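Sqt1 (Chaetomium thermophilum, PDB 4ZOY) probably acts as a dedicated chaperone that captures a nascent ribosomal protein during its translation, as part of ribosome biogenesis. Local coordinates at residues A[256-268]-A[272-281]. Sequence-based numbering, arbitrary orientation.
Sequences AVSPTGAVVAVGG and QIKIVGLPRL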
loop_
_atom_site.group_PDB
_atom_site.type_symbol
_atom_site.label_atom_id
_atom_site.label_comp_id
_atom_site.label_asym_id
_atom_site.label_seq_id
_atom_site.Cartn_x
_atom_site.Cartn_y
_atom_site.Cartn_z
ATOM N N ALA A 256 -8.515 1.429 -4.118
ATOM C CA ALA A 256 -8.504 2.448 -3.082
ATOM C C ALA A 256 -9.944 2.815 -2.745
ATOM O O ALA A 256 -10.833 2.787 -3.605
ATOM C CB ALA A 256 -7.715 3.679 -3.522
ATOM N N VAL A 257 -10.182 3.142 -1.478
ATOM C CA VAL A 257 -11.504 3.560 -1.029
ATOM C C VAL A 257 -11.460 5.033 -0.608
ATOM O O VAL A 257 -10.487 5.481 -0.021
ATOM C CB VAL A 257 -11.999 2.664 0.131
ATOM C CG1 VAL A 257 -13.370 3.132 0.613
ATOM C CG2 VAL A 257 -12.075 1.212 -0.314
ATOM N N SER A 258 -12.507 5.795 -0.935
ATOM C CA SER A 258 -12.528 7.234 -0.661
ATOM C C SER A 258 -12.654 7.524 0.833
ATOM O O SER A 258 -13.086 6.657 1.593
ATOM C CB SER A 258 -13.670 7.901 -1.435
ATOM O OG SER A 258 -14.927 7.511 -0.900
ATOM N N PRO A 259 -12.270 8.739 1.260
ATOM C CA PRO A 259 -12.244 9.037 2.703
ATOM C C PRO A 259 -13.601 8.947 3.401
ATOM O O PRO A 259 -13.617 8.746 4.614
ATOM C CB PRO A 259 -11.722 10.476 2.763
ATOM C CG PRO A 259 -11.024 10.693 1.496
ATOM C CD PRO A 259 -11.610 9.788 0.464
ATOM N N THR A 260 -14.701 9.120 2.676
ATOM C CA THR A 260 -16.019 8.963 3.293
ATOM C C THR A 260 -16.536 7.537 3.210
ATOM O O THR A 260 -17.598 7.226 3.744
ATOM C CB THR A 260 -17.065 9.861 2.631
ATOM O OG1 THR A 260 -17.190 9.490 1.254
ATOM C CG2 THR A 260 -16.672 11.325 2.742
ATOM N N GLY A 261 -15.806 6.678 2.506
ATOM C CA GLY A 261 -16.259 5.330 2.245
ATOM C C GLY A 261 -17.351 5.205 1.195
ATOM O O GLY A 261 -17.902 4.127 1.008
ATOM N N ALA A 262 -17.647 6.292 0.490
ATOM C CA ALA A 262 -18.761 6.292 -0.462
ATOM C C ALA A 262 -18.460 5.577 -1.773
ATOM O O ALA A 262 -19.365 5.078 -2.432
ATOM C CB ALA A 262 -19.199 7.732 -0.758
ATOM N N VAL A 263 -17.190 5.554 -2.177
ATOM C CA VAL A 263 -16.834 4.861 -3.410
ATOM C C VAL A 263 -15.537 4.096 -3.279
ATOM O O VAL A 263 -14.700 4.387 -2.422
ATOM C CB VAL A 263 -16.700 5.824 -4.633
ATOM C CG1 VAL A 263 -17.977 6.642 -4.831
ATOM C CG2 VAL A 263 -15.522 6.749 -4.473
ATOM N N VAL A 264 -15.389 3.126 -4.168
ATOM C CA VAL A 264 -14.131 2.428 -4.344
ATOM C C VAL A 264 -13.649 2.658 -5.776
ATOM O O VAL A 264 -14.452 2.664 -6.716
ATOM C CB VAL A 264 -14.275 0.911 -4.025
ATOM C CG1 VAL A 264 -15.349 0.255 -4.894
ATOM C CG2 VAL A 264 -12.942 0.190 -4.167
ATOM N N ALA A 265 -12.343 2.899 -5.922
ATOM C CA ALA A 265 -11.697 2.985 -7.237
ATOM C C ALA A 265 -10.878 1.737 -7.461
ATOM O O ALA A 265 -10.149 1.305 -6.565
ATOM C CB ALA A 265 -10.813 4.215 -7.325
ATOM N N VAL A 266 -10.993 1.158 -8.655
ATOM C CA VAL A 266 -10.135 0.040 -9.044
ATOM C C VAL A 266 -9.357 0.444 -10.284
ATOM O O VAL A 266 -9.845 1.194 -11.122
ATOM C CB VAL A 266 -10.912 -1.276 -9.309
ATOM C CG1 VAL A 266 -11.684 -1.681 -8.062
ATOM C CG2 VAL A 266 -11.869 -1.135 -10.495
ATOM N N GLY A 267 -8.121 -0.018 -10.362
ATOM C CA GLY A 267 -7.250 0.340 -11.466
ATOM C C GLY A 267 -6.692 -0.913 -12.084
ATOM O O GLY A 267 -6.399 -1.892 -11.398
ATOM N N GLY A 268 -6.558 -0.905 -13.404
ATOM C CA GLY A 268 -6.113 -2.105 -14.069
ATOM C C GLY A 268 -5.401 -1.886 -15.382
ATOM O O GLY A 268 -4.827 -0.836 -15.623
ATOM N N GLN A 272 -7.002 1.673 -17.332
ATOM C CA GLN A 272 -8.410 1.815 -16.967
ATOM C C GLN A 272 -8.614 1.939 -15.470
ATOM O O GLN A 272 -7.938 1.275 -14.674
ATOM C CB GLN A 272 -9.227 0.645 -17.486
ATOM C CG GLN A 272 -9.339 0.618 -19.007
ATOM C CD GLN A 272 -10.458 -0.283 -19.479
ATOM O OE1 GLN A 272 -11.640 0.050 -19.340
ATOM N NE2 GLN A 272 -10.097 -1.433 -20.025
ATOM N N ILE A 273 -9.546 2.813 -15.114
ATOM C CA ILE A 273 -9.978 3.003 -13.742
ATOM C C ILE A 273 -11.498 2.950 -13.718
ATOM O O ILE A 273 -12.151 3.528 -14.582
ATOM C CB ILE A 273 -9.511 4.349 -13.169
ATOM C CG1 ILE A 273 -7.987 4.445 -13.191
ATOM C CG2 ILE A 273 -10.036 4.535 -11.742
ATOM C CD1 ILE A 273 -7.465 5.831 -13.006
ATOM N N LYS A 274 -12.066 2.243 -12.746
ATOM C CA LYS A 274 -13.515 2.231 -12.547
ATOM C C LYS A 274 -13.840 2.746 -11.155
ATOM O O LYS A 274 -13.171 2.372 -10.189
ATOM C CB LYS A 274 -14.093 0.824 -12.722
ATOM C CG LYS A 274 -13.822 0.168 -14.066
ATOM C CD LYS A 274 -14.710 0.767 -15.137
ATOM C CE LYS A 274 -14.400 0.185 -16.507
ATOM N NZ LYS A 274 -15.377 0.703 -17.528
ATOM N N ILE A 275 -14.860 3.597 -11.058
ATOM C CA ILE A 275 -15.354 4.118 -9.782
ATOM C C ILE A 275 -16.692 3.448 -9.476
ATOM O O ILE A 275 -17.617 3.529 -10.283
ATOM C CB ILE A 275 -15.541 5.650 -9.807
ATOM C CG1 ILE A 275 -14.279 6.336 -10.338
ATOM C CG2 ILE A 275 -15.901 6.166 -8.412
ATOM C CD1 ILE A 275 -13.005 6.042 -9.535
ATOM N N VAL A 276 -16.785 2.790 -8.319
ATOM C CA VAL A 276 -17.969 2.010 -7.954
ATOM C C VAL A 276 -18.512 2.483 -6.615
ATOM O O VAL A 276 -17.753 2.738 -5.682
ATOM C CB VAL A 276 -17.649 0.503 -7.880
ATOM C CG1 VAL A 276 -18.873 -0.297 -7.459
ATOM C CG2 VAL A 276 -17.139 -0.000 -9.223
ATOM N N GLY A 277 -19.832 2.617 -6.515
ATOM C CA GLY A 277 -20.434 3.043 -5.264
ATOM C C GLY A 277 -20.451 1.962 -4.187
ATOM O O GLY A 277 -20.590 0.770 -4.479
ATOM N N LEU A 278 -20.309 2.407 -2.944
ATOM C CA LEU A 278 -20.386 1.531 -1.773
ATOM C C LEU A 278 -21.541 1.955 -0.888
ATOM O O LEU A 278 -21.898 3.130 -0.868
ATOM C CB LEU A 278 -19.097 1.596 -0.962
ATOM C CG LEU A 278 -17.812 1.158 -1.653
ATOM C CD1 LEU A 278 -16.662 1.400 -0.675
ATOM C CD2 LEU A 278 -17.891 -0.296 -2.099
ATOM N N PRO A 279 -22.106 1.011 -0.126
ATOM C CA PRO A 279 -23.088 1.425 0.882
ATOM C C PRO A 279 -22.398 2.084 2.071
ATOM O O PRO A 279 -21.277 1.716 2.408
ATOM C CB PRO A 279 -23.738 0.102 1.286
ATOM C CG PRO A 279 -22.610 -0.885 1.171
ATOM C CD PRO A 279 -21.840 -0.438 -0.071
ATOM N N ARG A 280 -23.060 3.048 2.701
ATOM C CA ARG A 280 -22.498 3.680 3.890
ATOM C C ARG A 280 -22.969 2.916 5.130
ATOM O O ARG A 280 -24.155 2.636 5.273
ATOM C CB ARG A 280 -22.897 5.153 3.957
ATOM C CG ARG A 280 -21.756 6.080 4.363
ATOM C CD ARG A 280 -20.774 6.303 3.215
ATOM N NE ARG A 280 -21.443 6.538 1.935
ATOM C CZ ARG A 280 -22.010 7.688 1.582
ATOM N NH1 ARG A 280 -21.985 8.726 2.408
ATOM N NH2 ARG A 280 -22.593 7.804 0.392
ATOM N N LEU A 281 -22.032 2.556 6.002
ATOM C CA LEU A 281 -22.328 1.689 7.135
ATOM C C LEU A 281 -21.843 2.300 8.447
ATOM O O LEU A 281 -22.190 3.427 8.791
ATOM C CB LEU A 281 -21.680 0.317 6.942
ATOM C CG LEU A 281 -22.025 -0.481 5.684
ATOM C CD1 LEU A 281 -21.017 -1.593 5.497
ATOM C CD2 LEU A 281 -23.411 -1.055 5.768
HETATM O O HOH W 1 -18.754 2.468 2.935
#
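L278 packs its side chain against the turn at G261 and strand 263-268, CB and CD1 each 3.4 Å from G261 O, at one end of a β-hairpin that supplies the two middle strands of a four-stranded blade in this WD40 β-propeller. Its methyls divide the work: CD1 lies 3.9 Å from CG1 of V257, the two side chains crossing at about a right angle, while CD2 meets CG1 of V264 at 3.8 Å. The leucine CG stands anti to its own carbonyl carbon (chi1 -61°), and chi2, near 180°, then sends CD1 to V257 and CD2 to V264. Cut back to an alanine, L278 would lose both methyls, and V257 and V264 would probably be left without their shared apolar neighbour, with a gap opened beside the turn. L278 N donates to A262 O (2.9 Å) from above the carbonyl plane, not on a lone pair, fixing the leucine's backbone.

Along the hairpin, V264 with V276 and V266 with K274 are hydrogen-bonded antiparallel pairs, each joined by two backbone bonds, whereas A265 and I275 form a non-hydrogen-bonded pair. Side chains alternate accordingly. V264 and V276 lie side by side on one face; on the other, I275 folds CD1 back to 3.6 Å from CB of A265 and sets CG2 against V263. K274 shares the face of V264, V266 and V276, but its chain bends away and its NZ bonds to R245 O and S323 OG, the latter on outer strand 320-324.

In the next shell, a type I turn from S258 to G261 links strand 252-257, the innermost of the blade, to strand 263-268, and S258 OG accepts the V263 N-H. Beyond the paired strands, A262 CB rests over one face of the R280 guanidinium, offset toward its rim. One water also ties the turn to the chain after the hairpin, donating to G261 O and P279 O, each 2.7 Å from the water oxygen.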